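PDB 1LJO: archaeal Sm-like protein AF-Sm2 from Archaeoglobus fulgidus, which probably binds RNA and assembles from identical subunits into a hexameric ring. Local coordinates for residues Thr45-Cys50 with Gly60-Arg65. Numbering follows the deposited sequence.
Sequences TNAMEC and GEIVLR. With ACY (acetic acid), chain E.
The Gly-60–Glu-61 peptide plane is bonded at both edges: its carbonyl turns to the backbone of Ala-47, and its N-H to a bound acetic acid, probably from the crystallisation liquor. The backbone illustrates a G1 beta bulge in the Sm fold, with Asn-46 and Ala-47 both opposite Gly-60. Glu-61 N donates a hydrogen bond to ACY O (2.7 Å), and on one face of that small carboxyl group lies Glu-61 OE1, 4.0 Å above the ACY carbon C. Two acidic groups this close could favour a protonated form of one of them. Both segments turn a corner here, with 42-44 paired to 62-64 on one side and 47-51 to 54-60 on the other, so the sheet curls into the small Sm barrel. Asn-46 takes up the left-handed backbone conformation, its side chain directed away from Gly-60. Ala-47 and Gly-60 form an antiparallel hydrogen-bonded pair. Ala-47 N meets Gly-60 O at 2.9 Å, in the carbonyl plane on a lone pair, whereas Gly-60 N approaches Ala-47 O at 3.0 Å from 28° above that carbonyl's plane. At the backbone angles of Gly-60 (phi 80°, psi -126°) a CB would jam against the preceding carbonyl O. Beyond the corner, Val-63 and Leu-64 pair with a strand of a neighbouring subunit, continuing the sheet across the interface. On the buried side, Ile-62 holds CG1 in the crowded position between its backbone N and carbonyl carbon, and its side chain also touches Leu-44. Its end lies nearer to Ala-47 than its first bond suggests, CD1 meeting Ala-47 CB in an apolar contact of 3.8 Å.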
ATOM      1  N   THR A  45     -13.241 -19.234   7.422  1.00  9.36           N
ATOM      2  CA  THR A  45     -14.373 -20.050   7.014  1.00  9.49           C
ATOM      3  C   THR A  45     -15.528 -19.638   7.915  1.00 12.47           C
ATOM      4  O   THR A  45     -15.300 -19.080   8.991  1.00 13.56           O
ATOM      5  CB  THR A  45     -14.103 -21.556   7.195  1.00 10.31           C
ATOM      6  OG1 THR A  45     -13.743 -21.818   8.555  1.00 13.74           O
ATOM      7  CG2 THR A  45     -12.971 -22.015   6.260  1.00 12.90           C
ATOM      8  N   ASN A  46     -16.755 -19.893   7.467  1.00 11.09           N
ATOM      9  CA  ASN A  46     -17.942 -19.544   8.239  1.00 11.16           C
ATOM     10  C   ASN A  46     -17.909 -18.052   8.590  1.00 12.84           C
ATOM     11  O   ASN A  46     -18.408 -17.634   9.634  1.00 14.48           O
ATOM     12  CB  ASN A  46     -17.971 -20.392   9.515  1.00 12.47           C
ATOM     13  CG  ASN A  46     -17.748 -21.870   9.227  1.00 13.81           C
ATOM     14  OD1 ASN A  46     -18.611 -22.537   8.670  1.00 12.92           O
ATOM     15  ND2 ASN A  46     -16.572 -22.379   9.587  1.00 15.15           N
ATOM     16  N   ALA A  47     -17.338 -17.257   7.695  1.00 12.36           N
ATOM     17  CA  ALA A  47     -17.194 -15.825   7.913  1.00 11.04           C
ATOM     18  C   ALA A  47     -18.443 -14.986   7.692  1.00 13.51           C
ATOM     19  O   ALA A  47     -19.360 -15.372   6.966  1.00 14.67           O
ATOM     20  CB  ALA A  47     -16.071 -15.289   7.049  1.00 13.09           C
ATOM     21  N   MET A  48     -18.453 -13.818   8.320  1.00 14.15           N
ATOM     22  CA  MET A  48     -19.560 -12.884   8.192  1.00 20.38           C
ATOM     23  C   MET A  48     -19.028 -11.461   8.261  1.00 19.08           C
ATOM     24  O   MET A  48     -17.964 -11.206   8.822  1.00 16.15           O
ATOM     25  CB  MET A  48     -20.578 -13.102   9.312  1.00 25.54           C
ATOM     26  CG  MET A  48     -20.016 -12.922  10.704  1.00 32.64           C
ATOM     27  SD  MET A  48     -21.258 -13.170  11.983  1.00 41.02           S
ATOM     28  CE  MET A  48     -21.164 -14.955  12.214  1.00 40.25           C
ATOM     29  N   GLU A  49     -19.777 -10.537   7.678  1.00 17.46           N
ATOM     30  CA  GLU A  49     -19.401  -9.137   7.694  1.00 19.10           C
ATOM     31  C   GLU A  49     -20.168  -8.565   8.881  1.00 19.95           C
ATOM     32  O   GLU A  49     -21.378  -8.775   8.998  1.00 18.79           O
ATOM     33  CB  GLU A  49     -19.842  -8.476   6.390  1.00 20.68           C
ATOM     34  CG  GLU A  49     -19.254  -7.114   6.131  1.00 28.05           C
ATOM     35  CD  GLU A  49     -19.646  -6.586   4.765  1.00 31.22           C
ATOM     36  OE1 GLU A  49     -19.434  -7.305   3.766  1.00 33.97           O
ATOM     37  OE2 GLU A  49     -20.165  -5.456   4.690  1.00 35.11           O
ATOM     38  N   CYS A  50     -19.467  -7.859   9.762  1.00 18.43           N
ATOM     39  CA  CYS A  50     -20.094  -7.291  10.943  1.00 23.55           C
ATOM     40  C   CYS A  50     -19.717  -5.834  11.181  1.00 24.85           C
ATOM     41  O   CYS A  50     -18.735  -5.330  10.644  1.00 24.75           O
ATOM     42  CB  CYS A  50     -19.705  -8.095  12.195  1.00 23.56           C
ATOM     43  SG  CYS A  50     -20.123  -9.862  12.184  1.00 27.18           S
ATOM     44  N   GLY A  60     -19.197 -16.912   4.419  1.00 13.34           N
ATOM     45  CA  GLY A  60     -18.718 -18.274   4.273  1.00 14.81           C
ATOM     46  C   GLY A  60     -17.203 -18.290   4.157  1.00 12.11           C
ATOM     47  O   GLY A  60     -16.507 -17.741   5.009  1.00 13.49           O
ATOM     48  N   GLU A  61     -16.691 -18.906   3.100  1.00 11.35           N
ATOM     49  CA  GLU A  61     -15.248 -18.983   2.891  1.00 14.34           C
ATOM     50  C   GLU A  61     -14.696 -17.734   2.208  1.00 12.24           C
ATOM     51  O   GLU A  61     -15.191 -17.329   1.159  1.00 10.89           O
ATOM     52  CB  GLU A  61     -14.895 -20.194   2.023  1.00 16.30           C
ATOM     53  CG  GLU A  61     -15.349 -21.532   2.562  1.00 17.55           C
ATOM     54  CD  GLU A  61     -14.827 -22.685   1.724  1.00 22.60           C
ATOM     55  OE1 GLU A  61     -15.034 -22.670   0.493  1.00 20.88           O
ATOM     56  OE2 GLU A  61     -14.213 -23.607   2.295  1.00 25.49           O
ATOM     57  N   ILE A  62     -13.672 -17.122   2.795  1.00 11.62           N
ATOM     58  CA  ILE A  62     -13.061 -15.941   2.181  1.00 11.62           C
ATOM     59  C   ILE A  62     -11.566 -15.897   2.453  1.00 12.85           C
ATOM     60  O   ILE A  62     -11.093 -16.413   3.460  1.00 11.49           O
ATOM     61  CB  ILE A  62     -13.654 -14.609   2.709  1.00 11.98           C
ATOM     62  CG1 ILE A  62     -13.486 -14.532   4.228  1.00 15.00           C
ATOM     63  CG2 ILE A  62     -15.123 -14.482   2.313  1.00 15.73           C
ATOM     64  CD1 ILE A  62     -13.889 -13.190   4.817  1.00 15.99           C
ATOM     65  N   VAL A  63     -10.830 -15.271   1.545  1.00 12.59           N
ATOM     66  CA  VAL A  63      -9.391 -15.119   1.694  1.00 12.70           C
ATOM     67  C   VAL A  63      -9.099 -13.625   1.761  1.00 12.11           C
ATOM     68  O   VAL A  63      -9.496 -12.867   0.870  1.00 12.86           O
ATOM     69  CB  VAL A  63      -8.636 -15.737   0.499  1.00 13.16           C
ATOM     70  CG1 VAL A  63      -7.168 -15.345   0.551  1.00 12.01           C
ATOM     71  CG2 VAL A  63      -8.795 -17.257   0.518  1.00 11.50           C
ATOM     72  N   LEU A  64      -8.418 -13.201   2.822  1.00 11.28           N
ATOM     73  CA  LEU A  64      -8.079 -11.791   3.000  1.00 10.77           C
ATOM     74  C   LEU A  64      -6.610 -11.550   2.647  1.00 13.62           C
ATOM     75  O   LEU A  64      -5.728 -12.293   3.079  1.00 14.37           O
ATOM     76  CB  LEU A  64      -8.355 -11.367   4.448  1.00 13.71           C
ATOM     77  CG  LEU A  64      -9.788 -11.628   4.946  1.00 15.56           C
ATOM     78  CD1 LEU A  64      -9.942 -11.158   6.394  1.00 14.13           C
ATOM     79  CD2 LEU A  64     -10.777 -10.908   4.049  1.00 15.63           C
ATOM     80  N   ARG A  65      -6.354 -10.515   1.848  1.00 12.50           N
ATOM     81  CA  ARG A  65      -4.993 -10.187   1.436  1.00 12.04           C
ATOM     82  C   ARG A  65      -4.236  -9.547   2.599  1.00 12.71           C
ATOM     83  O   ARG A  65      -4.659  -8.531   3.137  1.00  9.50           O
ATOM     84  CB  ARG A  65      -5.021  -9.231   0.245  1.00 11.52           C
ATOM     85  CG  ARG A  65      -3.664  -8.917  -0.344  1.00 15.06           C
ATOM     86  CD  ARG A  65      -3.050 -10.153  -0.985  1.00 16.75           C
ATOM     87  NE  ARG A  65      -1.787  -9.848  -1.646  1.00 21.45           N
ATOM     88  CZ  ARG A  65      -0.604  -9.833  -1.041  1.00 24.46           C
ATOM     89  NH1 ARG A  65      -0.515 -10.108   0.254  1.00 27.58           N
ATOM     90  NH2 ARG A  65       0.489  -9.543  -1.737  1.00 24.35           N
TER
HETATM   91  C   ACY E 203     -18.735 -21.072   0.651  1.00 30.72           C
HETATM   92  O   ACY E 203     -18.359 -20.512   1.767  1.00 27.32           O
HETATM   93  OXT ACY E 203     -18.688 -20.567  -0.527  1.00 34.61           O
HETATM   94  CH3 ACY E 203     -19.280 -22.476   0.838  1.00 26.21           C